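Local coordinates for protein probable alginate O-acetylase AlgJ (Pseudomonas putida, PDB 4O8V) that probably adds acetyl groups to mannuronate residues of alginate in the periplasm as part of an inner-membrane complex, a modification important for biofilm architecture, at residues Leu58-Arg66 with His81-Ala92. Residues are numbered along the deposited sequence; the frame is centred on the assembly and turned at random.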
loop_
_atom_site.group_PDB
_atom_site.type_symbol
_atom_site.label_atom_id
_atom_site.label_comp_id
_atom_site.label_asym_id
_atom_site.label_seq_id
_atom_site.Cartn_x
_atom_site.Cartn_y
_atom_site.Cartn_z
ATOM N N LEU A 58 -9.589 -1.445 3.310
ATOM C CA LEU A 58 -8.343 -2.097 2.936
ATOM C C LEU A 58 -7.971 -1.635 1.543
ATOM O O LEU A 58 -8.818 -1.658 0.656
ATOM C CB LEU A 58 -8.492 -3.622 2.986
ATOM C CG LEU A 58 -7.258 -4.459 2.644
ATOM C CD1 LEU A 58 -6.121 -4.206 3.657
ATOM C CD2 LEU A 58 -7.635 -5.946 2.619
ATOM N N ALA A 59 -6.714 -1.224 1.363
ATOM C CA ALA A 59 -6.248 -0.720 0.067
ATOM C C ALA A 59 -5.188 -1.674 -0.479
ATOM O O ALA A 59 -3.995 -1.564 -0.157
ATOM C CB ALA A 59 -5.704 0.679 0.195
ATOM N N ILE A 60 -5.640 -2.645 -1.270
ATOM C CA ILE A 60 -4.725 -3.667 -1.804
ATOM C C ILE A 60 -3.989 -3.070 -3.009
ATOM O O ILE A 60 -4.606 -2.807 -4.032
ATOM C CB ILE A 60 -5.485 -4.958 -2.231
ATOM C CG1 ILE A 60 -6.232 -5.582 -1.044
ATOM C CG2 ILE A 60 -4.500 -6.000 -2.838
ATOM C CD1 ILE A 60 -7.235 -6.656 -1.492
ATOM N N VAL A 61 -2.684 -2.829 -2.881
ATOM C CA VAL A 61 -1.925 -2.238 -3.996
ATOM C C VAL A 61 -1.472 -3.330 -4.957
ATOM O O VAL A 61 -0.817 -4.280 -4.560
ATOM C CB VAL A 61 -0.692 -1.466 -3.506
ATOM C CG1 VAL A 61 -0.056 -0.661 -4.675
ATOM C CG2 VAL A 61 -1.091 -0.523 -2.368
ATOM N N PRO A 62 -1.831 -3.204 -6.234
ATOM C CA PRO A 62 -1.392 -4.243 -7.166
ATOM C C PRO A 62 0.123 -4.219 -7.354
ATOM O O PRO A 62 0.745 -3.163 -7.179
ATOM C CB PRO A 62 -2.115 -3.878 -8.462
ATOM C CG PRO A 62 -2.357 -2.412 -8.369
ATOM C CD PRO A 62 -2.638 -2.165 -6.886
ATOM N N ALA A 63 0.697 -5.368 -7.699
ATOM C CA ALA A 63 2.134 -5.479 -7.940
ATOM C C ALA A 63 2.528 -4.640 -9.150
ATOM O O ALA A 63 1.774 -4.555 -10.122
ATOM C CB ALA A 63 2.519 -6.920 -8.155
ATOM N N LYS A 64 3.712 -4.038 -9.100
ATOM C CA LYS A 64 4.186 -3.286 -10.253
ATOM C C LYS A 64 4.305 -4.228 -11.447
ATOM O O LYS A 64 3.995 -3.853 -12.589
ATOM C CB LYS A 64 5.529 -2.612 -9.969
ATOM C CG LYS A 64 5.986 -1.708 -11.118
ATOM C CD LYS A 64 7.162 -0.844 -10.733
ATOM C CE LYS A 64 8.442 -1.384 -11.285
ATOM N NZ LYS A 64 9.579 -0.449 -11.036
ATOM N N ALA A 65 4.718 -5.469 -11.182
ATOM C CA ALA A 65 4.862 -6.469 -12.248
ATOM C C ALA A 65 3.539 -6.840 -12.907
ATOM O O ALA A 65 3.520 -7.344 -14.019
ATOM C CB ALA A 65 5.530 -7.721 -11.712
ATOM N N ARG A 66 2.436 -6.628 -12.205
ATOM C CA ARG A 66 1.105 -6.900 -12.750
ATOM C C ARG A 66 0.603 -5.718 -13.572
ATOM O O ARG A 66 -0.065 -5.901 -14.579
ATOM C CB ARG A 66 0.096 -7.205 -11.611
ATOM C CG ARG A 66 -1.314 -7.509 -12.103
ATOM C CD ARG A 66 -2.303 -7.829 -10.951
ATOM N NE ARG A 66 -1.772 -8.773 -9.961
ATOM C CZ ARG A 66 -1.659 -10.085 -10.145
ATOM N NH1 ARG A 66 -1.996 -10.639 -11.313
ATOM N NH2 ARG A 66 -1.180 -10.852 -9.165
ATOM N N HIS A 81 2.011 -15.864 -8.106
ATOM C CA HIS A 81 1.694 -14.476 -8.372
ATOM C C HIS A 81 0.699 -14.268 -9.512
ATOM O O HIS A 81 0.237 -13.148 -9.715
ATOM C CB HIS A 81 2.990 -13.701 -8.674
ATOM C CG HIS A 81 3.981 -13.731 -7.551
ATOM N ND1 HIS A 81 3.876 -12.913 -6.443
ATOM C CD2 HIS A 81 5.081 -14.499 -7.355
ATOM C CE1 HIS A 81 4.883 -13.169 -5.623
ATOM N NE2 HIS A 81 5.626 -14.125 -6.152
ATOM N N ASP A 82 0.376 -15.325 -10.256
ATOM C CA ASP A 82 -0.534 -15.198 -11.403
ATOM C C ASP A 82 -1.862 -14.520 -11.042
ATOM O O ASP A 82 -2.295 -13.588 -11.707
ATOM C CB ASP A 82 -0.829 -16.562 -12.012
ATOM C CG ASP A 82 0.328 -17.099 -12.841
ATOM O OD1 ASP A 82 1.256 -16.328 -13.166
ATOM O OD2 ASP A 82 0.283 -18.298 -13.178
ATOM N N ASP A 83 -2.508 -14.987 -9.984
ATOM C CA ASP A 83 -3.830 -14.467 -9.655
ATOM C C ASP A 83 -3.944 -14.029 -8.197
ATOM O O ASP A 83 -5.035 -14.063 -7.611
ATOM C CB ASP A 83 -4.900 -15.513 -9.971
ATOM C CG ASP A 83 -6.261 -14.885 -10.261
ATOM O OD1 ASP A 83 -6.290 -13.817 -10.936
ATOM O OD2 ASP A 83 -7.291 -15.457 -9.814
ATOM N N LEU A 84 -2.816 -13.588 -7.642
ATOM C CA LEU A 84 -2.723 -13.229 -6.223
ATOM C C LEU A 84 -3.609 -12.024 -5.872
ATOM O O LEU A 84 -4.288 -12.028 -4.840
ATOM C CB LEU A 84 -1.269 -12.934 -5.850
ATOM C CG LEU A 84 -0.944 -12.615 -4.383
ATOM C CD1 LEU A 84 -1.488 -13.683 -3.454
ATOM C CD2 LEU A 84 0.581 -12.504 -4.222
ATOM N N TYR A 85 -3.599 -11.005 -6.731
ATOM C CA TYR A 85 -4.418 -9.827 -6.516
ATOM C C TYR A 85 -5.898 -10.203 -6.416
ATOM O O TYR A 85 -6.561 -9.842 -5.446
ATOM C CB TYR A 85 -4.182 -8.809 -7.643
ATOM C CG TYR A 85 -5.049 -7.571 -7.569
ATOM C CD1 TYR A 85 -4.689 -6.489 -6.767
ATOM C CD2 TYR A 85 -6.237 -7.491 -8.293
ATOM C CE1 TYR A 85 -5.484 -5.354 -6.695
ATOM C CE2 TYR A 85 -7.040 -6.362 -8.239
ATOM C CZ TYR A 85 -6.663 -5.299 -7.426
ATOM O OH TYR A 85 -7.478 -4.188 -7.389
ATOM N N ASN A 86 -6.384 -10.962 -7.400
ATOM C CA ASN A 86 -7.759 -11.431 -7.449
ATOM C C ASN A 86 -8.125 -12.290 -6.240
ATOM O O ASN A 86 -9.188 -12.118 -5.643
ATOM C CB ASN A 86 -7.986 -12.227 -8.746
ATOM C CG ASN A 86 -9.417 -12.739 -8.900
ATOM O OD1 ASN A 86 -10.392 -11.985 -8.813
ATOM N ND2 ASN A 86 -9.545 -14.027 -9.146
ATOM N N GLN A 87 -7.244 -13.217 -5.875
ATOM C CA GLN A 87 -7.520 -14.080 -4.732
ATOM C C GLN A 87 -7.494 -13.314 -3.409
ATOM O O GLN A 87 -8.250 -13.644 -2.493
ATOM C CB GLN A 87 -6.529 -15.251 -4.697
ATOM C CG GLN A 87 -6.757 -16.282 -5.811
ATOM C CD GLN A 87 -8.138 -16.972 -5.739
ATOM O OE1 GLN A 87 -8.756 -17.065 -4.670
ATOM N NE2 GLN A 87 -8.617 -17.455 -6.885
ATOM N N PHE A 88 -6.619 -12.316 -3.301
ATOM C CA PHE A 88 -6.598 -11.425 -2.131
ATOM C C PHE A 88 -7.969 -10.729 -2.015
ATOM O O PHE A 88 -8.610 -10.721 -0.953
ATOM C CB PHE A 88 -5.461 -10.403 -2.266
ATOM C CG PHE A 88 -5.061 -9.702 -0.979
ATOM C CD1 PHE A 88 -5.855 -9.741 0.158
ATOM C CD2 PHE A 88 -3.884 -8.958 -0.938
ATOM C CE1 PHE A 88 -5.466 -9.072 1.318
ATOM C CE2 PHE A 88 -3.488 -8.297 0.211
ATOM C CZ PHE A 88 -4.279 -8.354 1.346
ATOM N N HIS A 89 -8.435 -10.158 -3.120
ATOM C CA HIS A 89 -9.740 -9.513 -3.104
ATOM C C HIS A 89 -10.866 -10.490 -2.754
ATOM O O HIS A 89 -11.738 -10.166 -1.956
ATOM C CB HIS A 89 -10.031 -8.843 -4.439
ATOM C CG HIS A 89 -9.543 -7.437 -4.504
ATOM N ND1 HIS A 89 -10.206 -6.396 -3.887
ATOM C CD2 HIS A 89 -8.436 -6.900 -5.078
ATOM C CE1 HIS A 89 -9.547 -5.271 -4.108
ATOM N NE2 HIS A 89 -8.466 -5.550 -4.823
ATOM N N ALA A 90 -10.832 -11.685 -3.336
ATOM C CA ALA A 90 -11.857 -12.674 -3.074
ATOM C C ALA A 90 -11.866 -13.074 -1.598
ATOM O O ALA A 90 -12.937 -13.221 -0.995
ATOM C CB ALA A 90 -11.657 -13.902 -3.953
ATOM N N GLN A 91 -10.682 -13.268 -1.020
ATOM C CA GLN A 91 -10.603 -13.690 0.394
ATOM C C GLN A 91 -10.987 -12.557 1.348
ATOM O O GLN A 91 -11.603 -12.786 2.403
ATOM C CB GLN A 91 -9.197 -14.192 0.737
ATOM C CG GLN A 91 -8.864 -15.534 0.145
ATOM C CD GLN A 91 -9.348 -16.667 1.010
ATOM O OE1 GLN A 91 -9.931 -16.452 2.081
ATOM N NE2 GLN A 91 -9.099 -17.889 0.561
ATOM N N ALA A 92 -10.631 -11.336 0.972
ATOM C CA ALA A 92 -11.029 -10.170 1.743
ATOM C C ALA A 92 -12.540 -10.068 1.776
ATOM O O ALA A 92 -13.107 -9.737 2.802
ATOM C CB ALA A 92 -10.428 -8.905 1.161
HETATM O O HOH W 1 -7.191 -2.958 -4.758
#
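The R66 guanidinium donates to two successive backbone carbonyls just ahead of helix 84-94. NH2 reaches H81 O at 2.8 Å, a somewhat bent bond. NH1 reaches D82 O at 3.0 Å, nearly straight and close to the guanidinium plane, but above the carbonyl plane. R66 bends at chi3 (-46°), which brings Y85 CB over one face of the guanidinium, 3.3 Å from NE. NH2 also salt-bridges E276. With an alanine at R66, the carbonyls of H81 and D82 would probably lose these donors, and E276 its charged partner.

The CB of I60 points toward the helix. Its CD1 sits over the centre of the H89 ring, 3.6 Å from the centroid, and also over one face of F88. Its CG2 meets F88 CD2 at 3.6 Å. A water lies 2.7 Å from I60 O, hydrogen-bonded to it and to H89 NE2. L58 CD2 touches F88 CE1 and A92 CB. P62 CB rests near Y85 CD1, and Y85 OH bonds D101 and M103.

The side chain of P62 is about 11 Å from that of H122, probably the catalytic proton acceptor. The axes of 58-61 and 84-92 run nearly antiparallel (167°), 9.8 Å apart at closest. The helix packs on the edge strand of the parallel sheet, beside strand 269-275, as in the alpha/beta SGNH-hydrolase fold. Helix 31-51 packs on F88 and L84, helix 103-109 on P62 and R66.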